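Local coordinates for protein aspartate aminotransferase (PDB 4H51) that probably catalyses, as a homodimer, transfer of the amino group of L-aspartate to 2-oxoglutarate, using covalently bound pyridoxal 5'-phosphate, at residues G52-R55 / P61-L64; V97-G102 / A231-A236; V122-K127 / G275-L280; Q211-A216 / A251-E256. All coordinates share one frame; numbering follows the deposited sequence. Where two conformers were deposited one is given.

Contact 1: residues G52-R55 / P61-L64; sequences GAYR and PYPL. With EDO (1,2-ethanediol), chain D.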
loop_
_atom_site.group_PDB
_atom_site.type_symbol
_atom_site.label_atom_id
_atom_site.label_comp_id
_atom_site.label_asym_id
_atom_site.label_seq_id
_atom_site.Cartn_x
_atom_site.Cartn_y
_atom_site.Cartn_z
ATOM N N GLY B 52 2.527 7.976 18.327
ATOM C CA GLY B 52 3.963 8.062 18.285
ATOM C C GLY B 52 4.513 8.810 17.063
ATOM O O GLY B 52 5.111 8.184 16.167
ATOM N N ALA B 53 4.344 10.134 17.039
ATOM C CA ALA B 53 4.874 10.981 15.984
ATOM C C ALA B 53 5.709 12.103 16.647
ATOM O O ALA B 53 5.297 12.661 17.648
ATOM C CB ALA B 53 3.741 11.561 15.146
ATOM N N TYR B 54 6.881 12.378 16.092
ATOM C CA TYR B 54 7.840 13.346 16.647
ATOM C C TYR B 54 7.241 14.780 16.568
ATOM O O TYR B 54 6.607 15.171 15.560
ATOM C CB TYR B 54 9.192 13.275 15.904
ATOM C CG TYR B 54 10.190 14.233 16.471
ATOM C CD1 TYR B 54 10.895 13.903 17.617
ATOM C CD2 TYR B 54 10.399 15.489 15.894
ATOM C CE1 TYR B 54 11.783 14.781 18.174
ATOM C CE2 TYR B 54 11.300 16.373 16.446
ATOM C CZ TYR B 54 11.956 16.025 17.612
ATOM O OH TYR B 54 12.859 16.836 18.207
ATOM N N ARG B 55 7.419 15.542 17.628
ATOM C CA ARG B 55 7.154 16.957 17.582
ATOM C C ARG B 55 8.403 17.717 17.998
ATOM O O ARG B 55 9.266 17.198 18.741
ATOM C CB ARG B 55 5.957 17.281 18.502
ATOM C CG ARG B 55 4.654 16.597 18.108
ATOM C CD ARG B 55 4.060 17.287 16.872
ATOM N NE ARG B 55 2.848 16.646 16.327
ATOM C CZ ARG B 55 2.825 15.692 15.382
ATOM N NH1 ARG B 55 3.929 15.159 14.898
ATOM N NH2 ARG B 55 1.661 15.252 14.904
ATOM N N PRO B 61 4.460 19.533 14.323
ATOM C CA PRO B 61 4.979 18.550 13.389
ATOM C C PRO B 61 6.300 19.058 12.809
ATOM O O PRO B 61 6.422 20.265 12.539
ATOM C CB PRO B 61 3.894 18.520 12.307
ATOM C CG PRO B 61 2.643 18.841 13.061
ATOM C CD PRO B 61 3.094 19.965 13.932
ATOM N N TYR B 62 7.257 18.150 12.580
ATOM C CA TYR B 62 8.624 18.542 12.239
ATOM C C TYR B 62 9.093 17.860 10.962
ATOM O O TYR B 62 9.715 16.797 11.008
ATOM C CB TYR B 62 9.571 18.207 13.427
ATOM C CG TYR B 62 11.022 18.586 13.166
ATOM C CD1 TYR B 62 11.396 19.896 13.055
ATOM C CD2 TYR B 62 11.992 17.615 12.974
ATOM C CE1 TYR B 62 12.713 20.245 12.807
ATOM C CE2 TYR B 62 13.306 17.945 12.705
ATOM C CZ TYR B 62 13.668 19.246 12.613
ATOM O OH TYR B 62 14.970 19.606 12.326
ATOM N N PRO B 63 8.779 18.432 9.792
ATOM C CA PRO B 63 9.410 17.940 8.546
ATOM C C PRO B 63 10.905 18.147 8.654
ATOM O O PRO B 63 11.344 19.284 8.958
ATOM C CB PRO B 63 8.819 18.856 7.481
ATOM C CG PRO B 63 7.564 19.379 8.067
ATOM C CD PRO B 63 7.809 19.508 9.531
ATOM N N LEU B 64 11.704 17.103 8.469
ATOM C CA LEU B 64 13.156 17.222 8.688
ATOM C C LEU B 64 13.781 18.132 7.645
ATOM O O LEU B 64 13.271 18.183 6.513
ATOM C CB LEU B 64 13.859 15.872 8.695
ATOM C CG LEU B 64 13.826 15.055 10.001
ATOM C CD1 LEU B 64 12.426 14.675 10.471
ATOM C CD2 LEU B 64 14.699 13.829 9.801
HETATM C C1 EDO D . 13.874 19.285 16.094
HETATM O O1 EDO D . 13.079 19.204 17.264
HETATM C C2 EDO D . 15.208 18.594 16.361
HETATM O O2 EDO D . 16.037 19.491 17.092
HETATM O O HOH W 1 6.854 15.280 12.847
#
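R55 lies across P61 while Y54 leans on Y62, bringing together two limbs of the loop between strand 47-48 and helix 65-76. No direct hydrogen bond joins them. The packing is tightest at R55: a bend at chi2 (-75°) lays its CD 3.4 Å from P61 N and brings the guanidinium over the pyrrolidine ring, with P61 CG 3.9 Å above the centre of one guanidinium face. R55 NH1 donates to Y54 O at 2.8 Å, in the guanidinium plane but from above the carbonyl plane, and also makes a salt bridge to E82 of the second subunit; together these probably limit its rotation. A water donates to the same Y54 O at 2.7 Å and accepts from Y62 N, linking the two limbs indirectly. The tyrosine side is looser. Both side chains point the same way, but their planes are turned by 66°; Y62 CB meets the edge of the Y54 ring, 3.8 Å from Y54 CD2, and Y62 CD2 lies as close to Y54 CE2. There an ethanediol, probably from the crystallisation liquor, receives a 2.6 Å hydrogen bond at O1 from Y54 OH and sets C1 over one face of the Y62 ring. The loop lies at the dimer interface, where P61 packs on E82 and P63 on Y81 of the second subunit. Y54 and L64 both rest on M333 of helix 320-350, and A53 O accepts from N394 of strand 392-394.

Contact 2: residues V97-G102 / A231-A236; sequences VKIIYG and AYQGYA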
loop_
_atom_site.group_PDB
_atom_site.type_symbol
_atom_site.label_atom_id
_atom_site.label_comp_id
_atom_site.label_asym_id
_atom_site.label_seq_id
_atom_site.Cartn_x
_atom_site.Cartn_y
_atom_site.Cartn_z
ATOM N N VAL B 97 18.436 -1.457 3.453
ATOM C CA VAL B 97 18.835 -2.650 4.211
ATOM C C VAL B 97 20.251 -2.468 4.777
ATOM O O VAL B 97 20.569 -3.035 5.847
ATOM C CB VAL B 97 18.691 -4.002 3.430
ATOM C CG1 VAL B 97 17.215 -4.241 3.012
ATOM C CG2 VAL B 97 19.644 -4.085 2.278
ATOM N N LYS B 98 21.071 -1.676 4.088
ATOM C CA LYS B 98 22.404 -1.324 4.576
ATOM C C LYS B 98 22.380 -0.648 5.923
ATOM O O LYS B 98 23.269 -0.876 6.734
ATOM C CB LYS B 98 23.127 -0.363 3.635
ATOM C CG LYS B 98 24.011 -1.040 2.628
ATOM C CD LYS B 98 24.804 -0.083 1.752
ATOM C CE LYS B 98 24.918 -0.695 0.358
ATOM N NZ LYS B 98 25.895 -0.043 -0.567
ATOM N N ILE B 99 21.405 0.210 6.186
ATOM C CA ILE B 99 21.435 0.923 7.475
ATOM C C ILE B 99 21.163 -0.040 8.616
ATOM O O ILE B 99 21.552 0.184 9.733
ATOM C CB ILE B 99 20.496 2.146 7.558
ATOM C CG1 ILE B 99 19.046 1.746 7.732
ATOM C CG2 ILE B 99 20.751 3.073 6.367
ATOM C CD1 ILE B 99 18.176 2.833 8.350
ATOM N N ILE B 100 20.459 -1.125 8.317
ATOM C CA ILE B 100 20.159 -2.047 9.381
ATOM C C ILE B 100 21.349 -2.998 9.593
ATOM O O ILE B 100 21.773 -3.143 10.738
ATOM C CB ILE B 100 18.745 -2.681 9.301
ATOM C CG1 ILE B 100 18.549 -3.638 10.467
ATOM C CG2 ILE B 100 18.395 -3.287 7.936
ATOM C CD1 ILE B 100 18.232 -2.846 11.748
ATOM N N TYR B 101 21.924 -3.560 8.528
ATOM C CA TYR B 101 22.999 -4.563 8.669
ATOM C C TYR B 101 24.413 -4.030 8.551
ATOM O O TYR B 101 25.338 -4.729 8.908
ATOM C CB TYR B 101 22.786 -5.706 7.682
ATOM C CG TYR B 101 21.596 -6.522 8.053
ATOM C CD1 TYR B 101 21.577 -7.227 9.258
ATOM C CD2 TYR B 101 20.445 -6.528 7.270
ATOM C CE1 TYR B 101 20.482 -7.958 9.629
ATOM C CE2 TYR B 101 19.346 -7.257 7.643
ATOM C CZ TYR B 101 19.377 -7.974 8.830
ATOM O OH TYR B 101 18.297 -8.716 9.237
ATOM N N GLY B 102 24.571 -2.791 8.070
ATOM C CA GLY B 102 25.913 -2.225 7.783
ATOM C C GLY B 102 26.438 -2.735 6.433
ATOM O O GLY B 102 25.811 -3.603 5.823
ATOM N N ALA B 231 10.846 -0.302 13.631
ATOM C CA ALA B 231 10.170 0.938 13.233
ATOM C C ALA B 231 10.900 2.221 13.725
ATOM O O ALA B 231 10.613 3.323 13.251
ATOM C CB ALA B 231 8.719 0.920 13.758
ATOM N N TYR B 232 11.842 2.088 14.663
ATOM C CA TYR B 232 12.456 3.268 15.309
ATOM C C TYR B 232 13.965 3.285 15.351
ATOM O O TYR B 232 14.532 3.870 16.292
ATOM C CB TYR B 232 11.971 3.421 16.748
ATOM C CG TYR B 232 10.504 3.517 16.915
ATOM C CD1 TYR B 232 9.836 4.743 16.852
ATOM C CD2 TYR B 232 9.769 2.375 17.145
ATOM C CE1 TYR B 232 8.467 4.816 17.003
ATOM C CE2 TYR B 232 8.416 2.431 17.267
ATOM C CZ TYR B 232 7.767 3.634 17.206
ATOM O OH TYR B 232 6.394 3.609 17.367
ATOM N N GLN B 233 14.626 2.664 14.374
ATOM C CA GLN B 233 16.084 2.607 14.355
ATOM C C GLN B 233 16.634 4.021 14.431
ATOM O O GLN B 233 16.288 4.886 13.607
ATOM C CB GLN B 233 16.642 1.905 13.131
ATOM C CG GLN B 233 18.076 1.519 13.315
ATOM C CD GLN B 233 18.736 1.037 12.065
ATOM O OE1 GLN B 233 18.061 0.639 11.119
ATOM N NE2 GLN B 233 20.067 1.009 12.065
ATOM N N GLY B 234 17.437 4.275 15.456
ATOM C CA GLY B 234 17.827 5.665 15.783
ATOM C C GLY B 234 17.287 6.169 17.130
ATOM O O GLY B 234 17.972 6.973 17.784
ATOM N N TYR B 235 16.079 5.742 17.574
ATOM C CA TYR B 235 15.452 6.405 18.712
ATOM C C TYR B 235 15.856 5.806 20.078
ATOM O O TYR B 235 15.860 6.507 21.107
ATOM C CB TYR B 235 13.949 6.401 18.579
ATOM C CG TYR B 235 13.381 7.537 17.719
ATOM C CD1 TYR B 235 13.248 8.829 18.239
ATOM C CD2 TYR B 235 13.009 7.321 16.419
ATOM C CE1 TYR B 235 12.751 9.863 17.461
ATOM C CE2 TYR B 235 12.507 8.336 15.642
ATOM C CZ TYR B 235 12.370 9.584 16.152
ATOM O OH TYR B 235 11.844 10.555 15.394
ATOM N N ALA B 236 16.182 4.522 20.114
ATOM C CA ALA B 236 16.690 3.927 21.374
ATOM C C ALA B 236 17.917 4.660 21.919
ATOM O O ALA B 236 18.019 4.894 23.129
ATOM C CB ALA B 236 16.970 2.439 21.209
#
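Q233 reaches from the 231-236 loop to the last turn of helix 90-101, where its amide meets I99 and I100. The side chain is extended: CG stands anti to the backbone N and the chain runs straight on beyond it, carrying the amide well clear of its own loop. Q233 NE2 donates to I99 O at 2.9 Å in a nearly straight bond (173°). The acceptor lies in the plane of the glutamine amide, whereas the donor sits well above the carbonyl plane. NE2 also donates to L240 O, and I99 O takes a further bond from R248 NH2, so the amide is gripped at its nitrogen and the carbonyl by two donors. At the loop end of this reach, Y232 OH binds O3 of the pyridoxal phosphate-lysine adduct at position 265 and Y235 OH binds the backbone O of that residue; as in other fold type I aminotransferases, the loop following a parallel strand of the large domain supplies cofactor contacts. Q233 OE1 is left between two methyl groups, 3.5 Å from I99 CD1 and 3.5 Å from I100 CD1. The isoleucines approach it differently. I99 CG1 also comes to 3.7 Å from Q233 OE1. In I100, CG1 anti to the backbone N (chi1 180°) and a turn at chi2 (78°) together bring I100 CD1 to OE1 and to 3.9 Å from Q233 CD. The same I100 side chain touches L259 and Q261 of strand 258-262.

Contact 3: residues V122-K127 / G275-L280; sequences VSLGAK and GTLSLL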
loop_
_atom_site.group_PDB
_atom_site.type_symbol
_atom_site.label_atom_id
_atom_site.label_comp_id
_atom_site.label_asym_id
_atom_site.label_seq_id
_atom_site.Cartn_x
_atom_site.Cartn_y
_atom_site.Cartn_z
ATOM N N VAL B 122 5.173 -5.700 7.919
ATOM C CA VAL B 122 4.721 -6.688 8.918
ATOM C C VAL B 122 3.635 -7.538 8.268
ATOM O O VAL B 122 3.703 -8.743 8.354
ATOM C CB VAL B 122 4.236 -6.067 10.228
ATOM C CG1 VAL B 122 3.615 -7.137 11.178
ATOM C CG2 VAL B 122 5.409 -5.363 10.902
ATOM N N SER B 123 2.659 -6.905 7.597
ATOM C CA SER B 123 1.611 -7.658 6.930
ATOM C C SER B 123 2.161 -8.595 5.866
ATOM O O SER B 123 1.799 -9.799 5.812
ATOM C CB SER B 123 0.601 -6.687 6.303
ATOM O OG SER B 123 -0.425 -7.386 5.651
ATOM N N LEU B 124 3.012 -8.045 4.982
ATOM C CA LEU B 124 3.612 -8.852 3.924
ATOM C C LEU B 124 4.453 -10.029 4.484
ATOM O O LEU B 124 4.405 -11.147 3.948
ATOM C CB LEU B 124 4.476 -8.009 2.974
ATOM C CG LEU B 124 5.120 -8.740 1.794
ATOM C CD1 LEU B 124 4.082 -9.353 0.874
ATOM C CD2 LEU B 124 5.940 -7.784 0.909
ATOM N N GLY B 125 5.260 -9.750 5.488
ATOM C CA GLY B 125 6.078 -10.766 6.144
ATOM C C GLY B 125 5.201 -11.835 6.776
ATOM O O GLY B 125 5.480 -13.018 6.656
ATOM N N ALA B 126 4.142 -11.423 7.441
ATOM C CA ALA B 126 3.230 -12.366 8.085
ATOM C C ALA B 126 2.599 -13.272 7.044
ATOM O O ALA B 126 2.488 -14.474 7.295
ATOM C CB ALA B 126 2.158 -11.662 8.908
ATOM N N LYS B 127 2.234 -12.714 5.875
ATOM C CA LYS B 127 1.723 -13.530 4.766
ATOM C C LYS B 127 2.772 -14.431 4.169
ATOM O O LYS B 127 2.534 -15.604 3.911
ATOM C CB LYS B 127 1.102 -12.633 3.667
ATOM C CG LYS B 127 -0.151 -11.921 4.155
ATOM C CD LYS B 127 -0.858 -11.056 3.109
ATOM C CE LYS B 127 -1.551 -9.882 3.805
ATOM N NZ LYS B 127 -2.633 -9.200 3.023
ATOM N N GLY B 275 9.071 1.742 3.418
ATOM C CA GLY B 275 9.540 0.637 4.266
ATOM C C GLY B 275 10.174 -0.455 3.429
ATOM O O GLY B 275 10.096 -0.431 2.197
ATOM N N THR B 276 10.771 -1.438 4.104
ATOM C CA THR B 276 11.187 -2.649 3.443
ATOM C C THR B 276 10.871 -3.894 4.254
ATOM O O THR B 276 10.739 -3.869 5.489
ATOM C CB THR B 276 12.716 -2.700 3.147
ATOM O OG1 THR B 276 13.470 -2.840 4.365
ATOM C CG2 THR B 276 13.210 -1.432 2.373
ATOM N N LEU B 277 10.837 -5.024 3.541
ATOM C CA LEU B 277 10.828 -6.350 4.176
ATOM C C LEU B 277 12.018 -7.105 3.638
ATOM O O LEU B 277 12.243 -7.142 2.417
ATOM C CB LEU B 277 9.527 -7.136 3.834
ATOM C CG LEU B 277 9.507 -8.585 4.348
ATOM C CD1 LEU B 277 9.292 -8.685 5.871
ATOM C CD2 LEU B 277 8.385 -9.315 3.609
ATOM N N SER B 278 12.791 -7.717 4.534
ATOM C CA SER B 278 14.002 -8.387 4.159
ATOM C C SER B 278 14.156 -9.729 4.936
ATOM O O SER B 278 13.703 -9.861 6.072
ATOM C CB SER B 278 15.207 -7.474 4.347
ATOM O OG SER B 278 15.462 -7.228 5.687
ATOM N N LEU B 279 14.753 -10.698 4.256
ATOM C CA LEU B 279 15.104 -11.987 4.810
ATOM C C LEU B 279 16.574 -12.280 4.535
ATOM O O LEU B 279 17.028 -12.180 3.400
ATOM C CB LEU B 279 14.302 -13.115 4.150
ATOM C CG LEU B 279 14.529 -14.568 4.612
ATOM C CD1 LEU B 279 14.175 -14.788 6.074
ATOM C CD2 LEU B 279 13.748 -15.546 3.762
ATOM N N LEU B 280 17.264 -12.707 5.572
ATOM C CA LEU B 280 18.575 -13.307 5.453
ATOM C C LEU B 280 18.426 -14.790 5.244
ATOM O O LEU B 280 17.842 -15.467 6.097
ATOM C CB LEU B 280 19.338 -13.142 6.765
ATOM C CG LEU B 280 19.599 -11.708 7.210
ATOM C CD1 LEU B 280 20.441 -11.703 8.506
ATOM C CD2 LEU B 280 20.273 -10.921 6.098
#
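This is a buried helix-on-sheet contact without hydrogen bonds, made by apolar side chains, in which L277 of strand 274-280 plugs against L124 and G125 of helix 117-129. The backbones come close at this point, with G125 CA and L277 CA 6.8 Å apart, an approach probably eased by the glycine, which puts no side chain between helix and strand. L277 holds CG anti to its backbone N (chi1 174°) and presents both methyls to the helix. L277 CD2 rests on the backbone, 3.7 Å from G125 N, and L277 CD1 lies 3.8 Å from G125 CA. L124 comes at L277 obliquely from beside the glycine, its CG 3.8 Å from L277 CD2. L124 also packs on L297 and I298 of helix 287-299 and on V113 of the adjoining strand 110-116, extending the apolar layer. The alternate strand residues T276 and S278 face helix 90-101 instead. Helices therefore cover both faces of the strand, which runs antiparallel to both its neighbours, 110-116 and 258-262. An alpha/beta/alpha sandwich with such a strand in an otherwise largely parallel sheet is typical of the large, cofactor-binding domain of fold type I enzymes.

Contact 4: residues Q211-A216 / A251-E256; sequences QWNEIA and ARRGIE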
loop_
_atom_site.group_PDB
_atom_site.type_symbol
_atom_site.label_atom_id
_atom_site.label_comp_id
_atom_site.label_asym_id
_atom_site.label_seq_id
_atom_site.Cartn_x
_atom_site.Cartn_y
_atom_site.Cartn_z
ATOM N N GLN B 211 21.028 -9.538 27.327
ATOM C CA GLN B 211 19.731 -10.260 27.121
ATOM C C GLN B 211 19.512 -10.646 25.671
ATOM O O GLN B 211 19.093 -11.772 25.375
ATOM C CB GLN B 211 18.568 -9.413 27.658
ATOM C CG GLN B 211 18.628 -9.365 29.182
ATOM C CD GLN B 211 17.727 -8.321 29.812
ATOM O OE1 GLN B 211 17.387 -7.305 29.224
ATOM N NE2 GLN B 211 17.363 -8.578 31.051
ATOM N N TRP B 212 19.844 -9.750 24.744
ATOM C CA TRP B 212 19.732 -10.096 23.326
ATOM C C TRP B 212 20.552 -11.289 22.948
ATOM O O TRP B 212 20.099 -12.095 22.147
ATOM C CB TRP B 212 20.120 -8.971 22.400
ATOM C CG TRP B 212 19.058 -7.932 22.190
ATOM C CD1 TRP B 212 19.173 -6.571 22.410
ATOM C CD2 TRP B 212 17.722 -8.119 21.661
ATOM N NE1 TRP B 212 18.016 -5.930 22.068
ATOM C CE2 TRP B 212 17.101 -6.816 21.632
ATOM C CE3 TRP B 212 17.003 -9.211 21.216
ATOM C CZ2 TRP B 212 15.813 -6.631 21.159
ATOM C CZ3 TRP B 212 15.707 -9.013 20.770
ATOM C CH2 TRP B 212 15.145 -7.761 20.712
ATOM N N ASN B 213 21.795 -11.380 23.442
ATOM C CA ASN B 213 22.616 -12.547 23.129
ATOM C C ASN B 213 21.961 -13.836 23.645
ATOM O O ASN B 213 21.951 -14.883 22.933
ATOM C CB ASN B 213 24.035 -12.372 23.704
ATOM C CG ASN B 213 25.051 -13.361 23.109
ATOM O OD1 ASN B 213 25.162 -13.512 21.891
ATOM N ND2 ASN B 213 25.842 -13.986 23.970
ATOM N N GLU B 214 21.385 -13.789 24.846
ATOM C CA GLU B 214 20.700 -14.983 25.392
ATOM C C GLU B 214 19.460 -15.318 24.568
ATOM O O GLU B 214 19.205 -16.476 24.310
ATOM C CB GLU B 214 20.280 -14.797 26.823
ATOM C CG GLU B 214 21.434 -14.798 27.811
ATOM C CD GLU B 214 20.942 -14.926 29.262
ATOM O OE1 GLU B 214 20.124 -15.827 29.570
ATOM O OE2 GLU B 214 21.355 -14.099 30.103
ATOM N N ILE B 215 18.743 -14.292 24.097
ATOM C CA ILE B 215 17.542 -14.543 23.286
ATOM C C ILE B 215 17.941 -15.185 21.961
ATOM O O ILE B 215 17.270 -16.107 21.482
ATOM C CB ILE B 215 16.773 -13.259 23.001
ATOM C CG1 ILE B 215 16.193 -12.676 24.285
ATOM C CG2 ILE B 215 15.597 -13.543 22.031
ATOM C CD1 ILE B 215 15.851 -11.208 24.152
ATOM N N ALA B 216 19.036 -14.716 21.359
ATOM C CA ALA B 216 19.531 -15.355 20.120
ATOM C C ALA B 216 19.838 -16.833 20.346
ATOM O O ALA B 216 19.469 -17.653 19.520
ATOM C CB ALA B 216 20.737 -14.642 19.547
ATOM N N ALA B 251 22.022 -11.769 12.925
ATOM C CA ALA B 251 22.601 -12.103 11.615
ATOM C C ALA B 251 23.925 -12.792 11.836
ATOM O O ALA B 251 24.172 -13.833 11.265
ATOM C CB ALA B 251 22.827 -10.844 10.771
ATOM N N ARG B 252 24.796 -12.168 12.634
ATOM C CA ARG B 252 26.146 -12.677 12.856
ATOM C C ARG B 252 26.089 -14.078 13.421
ATOM O O ARG B 252 26.959 -14.899 13.085
ATOM C CB ARG B 252 26.977 -11.798 13.789
ATOM N N ARG B 253 25.048 -14.381 14.228
ATOM C CA ARG B 253 24.942 -15.708 14.818
ATOM C C ARG B 253 24.128 -16.726 14.001
ATOM O O ARG B 253 23.853 -17.811 14.498
ATOM C CB ARG B 253 24.438 -15.620 16.261
ATOM C CG ARG B 253 25.547 -15.022 17.135
ATOM C CD ARG B 253 25.279 -15.128 18.590
ATOM N NE ARG B 253 25.042 -16.520 18.985
ATOM C CZ ARG B 253 24.408 -16.846 20.098
ATOM N NH1 ARG B 253 23.959 -15.876 20.915
ATOM N NH2 ARG B 253 24.170 -18.112 20.376
ATOM N N GLY B 254 23.810 -16.389 12.755
ATOM C CA GLY B 254 23.297 -17.379 11.789
ATOM C C GLY B 254 21.779 -17.546 11.783
ATOM O O GLY B 254 21.264 -18.520 11.244
ATOM N N ILE B 255 21.061 -16.605 12.369
ATOM C CA ILE B 255 19.591 -16.636 12.393
ATOM C C ILE B 255 19.105 -16.102 11.048
ATOM O O ILE B 255 19.641 -15.075 10.551
ATOM C CB ILE B 255 19.047 -15.797 13.574
ATOM C CG1 ILE B 255 19.448 -16.497 14.880
ATOM C CG2 ILE B 255 17.499 -15.581 13.492
ATOM C CD1 ILE B 255 19.114 -15.786 16.172
ATOM N N GLU B 256 18.120 -16.781 10.433
ATOM C CA GLU B 256 17.470 -16.275 9.227
ATOM C C GLU B 256 16.472 -15.169 9.552
ATOM O O GLU B 256 15.250 -15.395 9.555
ATOM C CB GLU B 256 16.818 -17.419 8.463
ATOM C CG GLU B 256 17.886 -18.256 7.773
ATOM C CD GLU B 256 17.322 -19.466 7.074
ATOM O OE1 GLU B 256 16.276 -19.992 7.523
ATOM O OE2 GLU B 256 17.932 -19.910 6.092
#
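R253 and I255 reach over to N213 and A216 of helix 209-221 from a Schellman motif that ends helix 245-252. G254, with positive phi, is its C-prime residue; G254 N bonds to A251 O at 3.0 Å and I255 N to F250 O. The turn sends the two flanking side chains toward the same neighbouring helix. The polar interactions come from R253, whose chain bends at chi3 (56°). R253 NH1 donates to N213 O at 3.0 Å, a weak, bent bond (128°). A second weak bond, from R253 NH1 to N213 OD1 at 2.8 Å, is doubtful because N213 was modelled in two conformers; in the one described, the two side chains cross at about a right angle, with amide and guanidinium planes 58° apart. The stronger hold on the guanidinium is the hydrogen bond from NH2 to S217 OG, one turn along from N213. S217 OG in turn bonds weakly to N213 O, so the serine and the arginine converge on that carbonyl. The apolar part is deeper. I255 stands beside L220 and F250, joining both helices just before strand 258-262, while A216 also packs on F250. The small A216 methyl lies between the two kinds of partner: CB is 3.7 Å from R253 NH1 and 3.9 Å from I255 CD1, which also comes within 3.8 Å of A216 O.

How the contacts relate
Contacts 2 and 3 are buried in the core; contacts 1 and 4 are partly exposed. Helices 90-101 (contact 2) and 117-129 (contact 3) pack on the same large-domain sheet, whereas contact 4 joins two outer helices, 209-221 and 245-252. Contact 3 relies on apolar side chains, while contact 2 spends a buried amide on joining a helix to the cofactor loop. The outer pair both use arginines: in contact 1 the charge is answered across the dimer interface, in contact 4 the guanidinium is held by neutral acceptors of the same chain, S217 and N213. Contacts 2, 3 and 4 touch one another, through Y101 on L280 and A251; contact 1 touches only contact 2.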